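PDB 7L5I: trimethylamine-N-oxide reductase from Haemophilus influenzae, which probably reduces S- and N-oxides such as trimethylamine N-oxide at a molybdenum centre carried by two pterin guanosine dinucleotides. Local coordinates for residues Q443-T447 and K640-N644; P184-G188 and T626-E632. All coordinates share one frame; numbering follows the deposited sequence.

Contact 1: residues Q443-T447 and K640-N644; sequences QYNGT and KMNYN
Tyr643 reaches across to the hairpin of residues 443-447 with its phenol oxygen foremost, and two groups of the hairpin meet that oxygen close to the plane of the ring. Its OH donates to Gln443 OE1 at 2.9 Å, lying in the carbonyl plane on a lone pair, and accepts from the backbone of the turn, with Gly446 N 2.8 Å from Tyr643 OH at an N-H...O angle of 146°. One bond given and one received fix the direction of the hydroxyl proton. A bend at chi2 (-69°) helps bring the Gln443 amide to the ring's edge, where OE1 meets the hydroxyl with the amide plane tilted 56° from the ring. Met641 CB sits over the centre of one face of the same ring, and from there the thioether extends to the turn: Met641 SD comes within 3.7 Å of Gly446 N, and its methyl CE rests 3.6 Å from Asn445 OD1. The turn, type I' from Tyr444 to Thr447, joins the two strands of a β-hairpin, and Tyr444 O accepts from both the backbone N and OG1 of Thr447. The hairpin, strands 441-444 and 447-450, thus meets the end of helix 636-641 at the surface; helix 179-187 packs on Asn445 and Met641, with His185 NE2 bonded to Asn445 OD1, and the loop at Lys779 and Leu780 lies against both segments.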
# COMPACT_ATOMS: atom_id res chain seq x y z
N GLN A 443 -15.33 -16.03 -9.25
CA GLN A 443 -15.43 -16.61 -7.91
C GLN A 443 -14.61 -15.76 -6.95
O GLN A 443 -13.56 -15.24 -7.31
CB GLN A 443 -14.92 -18.05 -7.92
CG GLN A 443 -15.98 -19.08 -8.34
CD GLN A 443 -17.07 -19.22 -7.28
OE1 GLN A 443 -16.78 -19.40 -6.07
NE2 GLN A 443 -18.31 -19.12 -7.71
N TYR A 444 -15.11 -15.63 -5.71
CA TYR A 444 -14.45 -14.81 -4.69
C TYR A 444 -14.86 -15.32 -3.32
O TYR A 444 -16.03 -15.20 -2.94
CB TYR A 444 -14.80 -13.32 -4.85
CG TYR A 444 -14.39 -12.47 -3.66
CD1 TYR A 444 -13.05 -12.16 -3.42
CD2 TYR A 444 -15.33 -12.01 -2.77
CE1 TYR A 444 -12.68 -11.40 -2.32
CE2 TYR A 444 -14.98 -11.25 -1.66
CZ TYR A 444 -13.65 -10.94 -1.45
OH TYR A 444 -13.32 -10.18 -0.33
N ASN A 445 -13.89 -15.87 -2.59
CA ASN A 445 -14.06 -16.24 -1.19
C ASN A 445 -15.35 -17.02 -0.95
O ASN A 445 -16.07 -16.76 0.01
CB ASN A 445 -14.00 -15.00 -0.30
CG ASN A 445 -13.66 -15.34 1.15
OD1 ASN A 445 -13.11 -16.39 1.44
ND2 ASN A 445 -13.93 -14.41 2.06
N GLY A 446 -15.62 -17.98 -1.82
CA GLY A 446 -16.77 -18.84 -1.66
C GLY A 446 -18.06 -18.32 -2.22
O GLY A 446 -19.10 -18.98 -2.06
N THR A 447 -18.05 -17.15 -2.86
CA THR A 447 -19.24 -16.58 -3.48
C THR A 447 -18.96 -16.31 -4.95
O THR A 447 -17.83 -16.41 -5.43
CB THR A 447 -19.67 -15.27 -2.79
OG1 THR A 447 -18.77 -14.22 -3.18
CG2 THR A 447 -19.64 -15.41 -1.27
N LYS A 640 -13.64 -26.79 1.41
CA LYS A 640 -14.95 -27.04 0.83
C LYS A 640 -15.26 -26.12 -0.34
O LYS A 640 -16.13 -26.45 -1.15
CB LYS A 640 -16.03 -26.91 1.91
CG LYS A 640 -15.99 -28.05 2.92
CD LYS A 640 -17.29 -28.31 3.60
CE LYS A 640 -17.54 -29.81 3.78
NZ LYS A 640 -16.62 -30.49 4.72
N MET A 641 -14.55 -25.00 -0.47
CA MET A 641 -14.71 -24.14 -1.64
C MET A 641 -14.22 -24.81 -2.90
O MET A 641 -14.65 -24.45 -4.00
CB MET A 641 -13.96 -22.83 -1.44
CG MET A 641 -14.55 -21.98 -0.35
SD MET A 641 -13.53 -20.52 -0.10
CE MET A 641 -14.34 -19.82 1.32
N ASN A 642 -13.30 -25.76 -2.76
CA ASN A 642 -12.83 -26.60 -3.86
C ASN A 642 -12.19 -25.77 -4.97
O ASN A 642 -12.45 -25.96 -6.15
CB ASN A 642 -13.98 -27.44 -4.41
CG ASN A 642 -13.49 -28.53 -5.33
OD1 ASN A 642 -14.03 -28.73 -6.42
ND2 ASN A 642 -12.45 -29.23 -4.91
N TYR A 643 -11.32 -24.85 -4.57
CA TYR A 643 -10.61 -24.02 -5.52
C TYR A 643 -9.30 -24.68 -5.92
O TYR A 643 -8.55 -25.18 -5.08
CB TYR A 643 -10.31 -22.64 -4.92
CG TYR A 643 -11.49 -21.74 -4.72
CD1 TYR A 643 -12.61 -21.81 -5.53
CD2 TYR A 643 -11.47 -20.77 -3.73
CE1 TYR A 643 -13.67 -20.96 -5.34
CE2 TYR A 643 -12.52 -19.93 -3.53
CZ TYR A 643 -13.62 -20.01 -4.34
OH TYR A 643 -14.65 -19.14 -4.13
N ASN A 644 -9.01 -24.63 -7.22
CA ASN A 644 -7.78 -25.23 -7.73
C ASN A 644 -6.54 -24.47 -7.28
O ASN A 644 -5.45 -25.06 -7.21
CB ASN A 644 -7.83 -25.28 -9.26
CG ASN A 644 -7.92 -23.89 -9.89
OD1 ASN A 644 -8.46 -22.95 -9.30
ND2 ASN A 644 -7.38 -23.76 -11.09

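Contact 2: residues P184-G188 and T626-E632; sequences PHVLG and TPSGKIE
Val186 O, near the C-terminal end of helix 179-187, takes the backbone N-H of Glu632 at 3.0 Å, an almost straight bond (167°) lying on a lone pair in the carbonyl plane. The same oxygen receives a CA-H...O contact from Ile631, whose CA is 3.6 Å from Val186 O. Next to it, the methyl of Thr626 presses on the backbone where the helix gives way to positive phi, with CG2 3.4 Å from Gly188 N. Leu187 and Ile631 run side by side, pointing the same way, and touch through CD2 and CG1. Another helix carbonyl is reached through water: a single molecule donates to both His185 O and Glu632 OE1, at 2.6 Å in each case. In the fold, this docks the end of helix 179-187 on a very short strand, since residues 631-632 pair in parallel with strand 297-298, while Trp363 and Val366 of helix 359-372 cover Val186 and Leu187. The loop leading into that strand is shaped by its own side chains. A type I turn spans Thr626 to Gly629, and Thr626 OG1 donates to Lys630 O. Ser628 OG accepts from Lys630 N in an ST turn and also lies 2.7 Å from Glu632 OE2, donating to its anti lone pair; the glutamate chain is bent at chi2 (-114°), and its carboxylate gives OE2 to this loop and OE1 to the water.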
# COMPACT_ATOMS: atom_id res chain seq x y z
N PRO A 184 -8.77 -14.05 8.20
CA PRO A 184 -10.01 -14.36 8.91
C PRO A 184 -10.33 -15.85 8.97
O PRO A 184 -10.92 -16.30 9.97
CB PRO A 184 -11.07 -13.57 8.13
CG PRO A 184 -10.31 -12.37 7.64
CD PRO A 184 -8.93 -12.93 7.26
N HIS A 185 -10.00 -16.63 7.94
CA HIS A 185 -10.22 -18.08 7.97
C HIS A 185 -9.25 -18.80 8.89
O HIS A 185 -9.55 -19.89 9.38
CB HIS A 185 -10.08 -18.68 6.55
CG HIS A 185 -11.16 -18.28 5.60
ND1 HIS A 185 -12.48 -18.60 5.80
CD2 HIS A 185 -11.10 -17.60 4.43
CE1 HIS A 185 -13.20 -18.14 4.78
NE2 HIS A 185 -12.39 -17.52 3.94
N VAL A 186 -8.05 -18.25 9.08
CA VAL A 186 -7.00 -18.93 9.84
C VAL A 186 -7.00 -18.51 11.29
O VAL A 186 -6.78 -19.34 12.18
CB VAL A 186 -5.64 -18.64 9.17
CG1 VAL A 186 -4.53 -19.22 9.97
CG2 VAL A 186 -5.65 -19.14 7.72
N LEU A 187 -7.21 -17.21 11.55
CA LEU A 187 -7.11 -16.64 12.88
C LEU A 187 -8.40 -16.02 13.39
O LEU A 187 -8.47 -15.70 14.58
CB LEU A 187 -6.03 -15.55 12.92
CG LEU A 187 -4.62 -16.07 12.64
CD1 LEU A 187 -3.65 -14.91 12.48
CD2 LEU A 187 -4.12 -17.02 13.72
N GLY A 188 -9.41 -15.84 12.55
CA GLY A 188 -10.65 -15.23 12.96
C GLY A 188 -10.60 -13.73 13.09
O GLY A 188 -11.47 -13.14 13.73
N THR A 626 -12.70 -18.69 14.97
CA THR A 626 -12.58 -19.60 13.85
C THR A 626 -13.53 -20.77 14.08
O THR A 626 -14.01 -20.94 15.19
CB THR A 626 -11.16 -20.14 13.74
OG1 THR A 626 -10.89 -20.83 14.97
CG2 THR A 626 -10.14 -19.02 13.54
N PRO A 627 -13.74 -21.63 13.08
CA PRO A 627 -14.61 -22.81 13.29
C PRO A 627 -14.21 -23.69 14.47
O PRO A 627 -15.08 -24.27 15.14
CB PRO A 627 -14.49 -23.56 11.96
CG PRO A 627 -14.30 -22.45 10.95
CD PRO A 627 -13.43 -21.42 11.65
N SER A 628 -12.92 -23.83 14.73
CA SER A 628 -12.43 -24.68 15.81
C SER A 628 -12.12 -23.92 17.10
O SER A 628 -11.82 -24.54 18.12
CB SER A 628 -11.15 -25.38 15.34
OG SER A 628 -10.15 -24.39 15.10
N GLY A 629 -12.15 -22.60 17.08
CA GLY A 629 -11.62 -21.82 18.17
C GLY A 629 -10.11 -21.78 18.23
O GLY A 629 -9.57 -21.18 19.16
N LYS A 630 -9.43 -22.41 17.28
CA LYS A 630 -7.98 -22.50 17.25
C LYS A 630 -7.45 -21.94 15.94
O LYS A 630 -8.20 -21.54 15.03
CB LYS A 630 -7.55 -23.96 17.45
CG LYS A 630 -7.97 -24.54 18.81
CD LYS A 630 -7.57 -26.01 18.97
CE LYS A 630 -8.36 -26.87 18.02
NZ LYS A 630 -7.99 -28.32 18.20
N ILE A 631 -6.12 -21.91 15.84
CA ILE A 631 -5.43 -21.59 14.59
C ILE A 631 -5.70 -22.67 13.55
O ILE A 631 -5.35 -23.83 13.74
CB ILE A 631 -3.93 -21.44 14.83
CG1 ILE A 631 -3.64 -20.36 15.86
CG2 ILE A 631 -3.22 -21.13 13.53
CD1 ILE A 631 -2.21 -20.38 16.39
N GLU A 632 -6.22 -22.27 12.39
CA GLU A 632 -6.67 -23.23 11.38
C GLU A 632 -5.54 -23.45 10.37
O GLU A 632 -5.45 -22.79 9.35
CB GLU A 632 -7.95 -22.76 10.71
CG GLU A 632 -9.09 -22.54 11.67
CD GLU A 632 -10.25 -23.50 11.48
OE1 GLU A 632 -10.73 -23.65 10.33
OE2 GLU A 632 -10.69 -24.10 12.49
O HOH W 1 -11.37 -21.68 8.70

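In the fold
The two contacts lie on the same side of the molecule, their centres about 17 Å apart and each about 26 Å from the centre of the chain. Their segments alternate in sequence: 184-188, 443-447, 626-632, 640-644. Strand 631-632 of contact 2 is followed directly by helix 636-641 of contact 1, and helix 179-187, which supplies contact 2, also reaches contact 1 through His185. This residue joins the two contacts directly, since its ring also packs on Met641. Residues 626-644 thus meet two parts of the chain far apart in sequence, helix 179-187 and the hairpin 441-450, both belonging to the molybdopterin oxidoreductase family region.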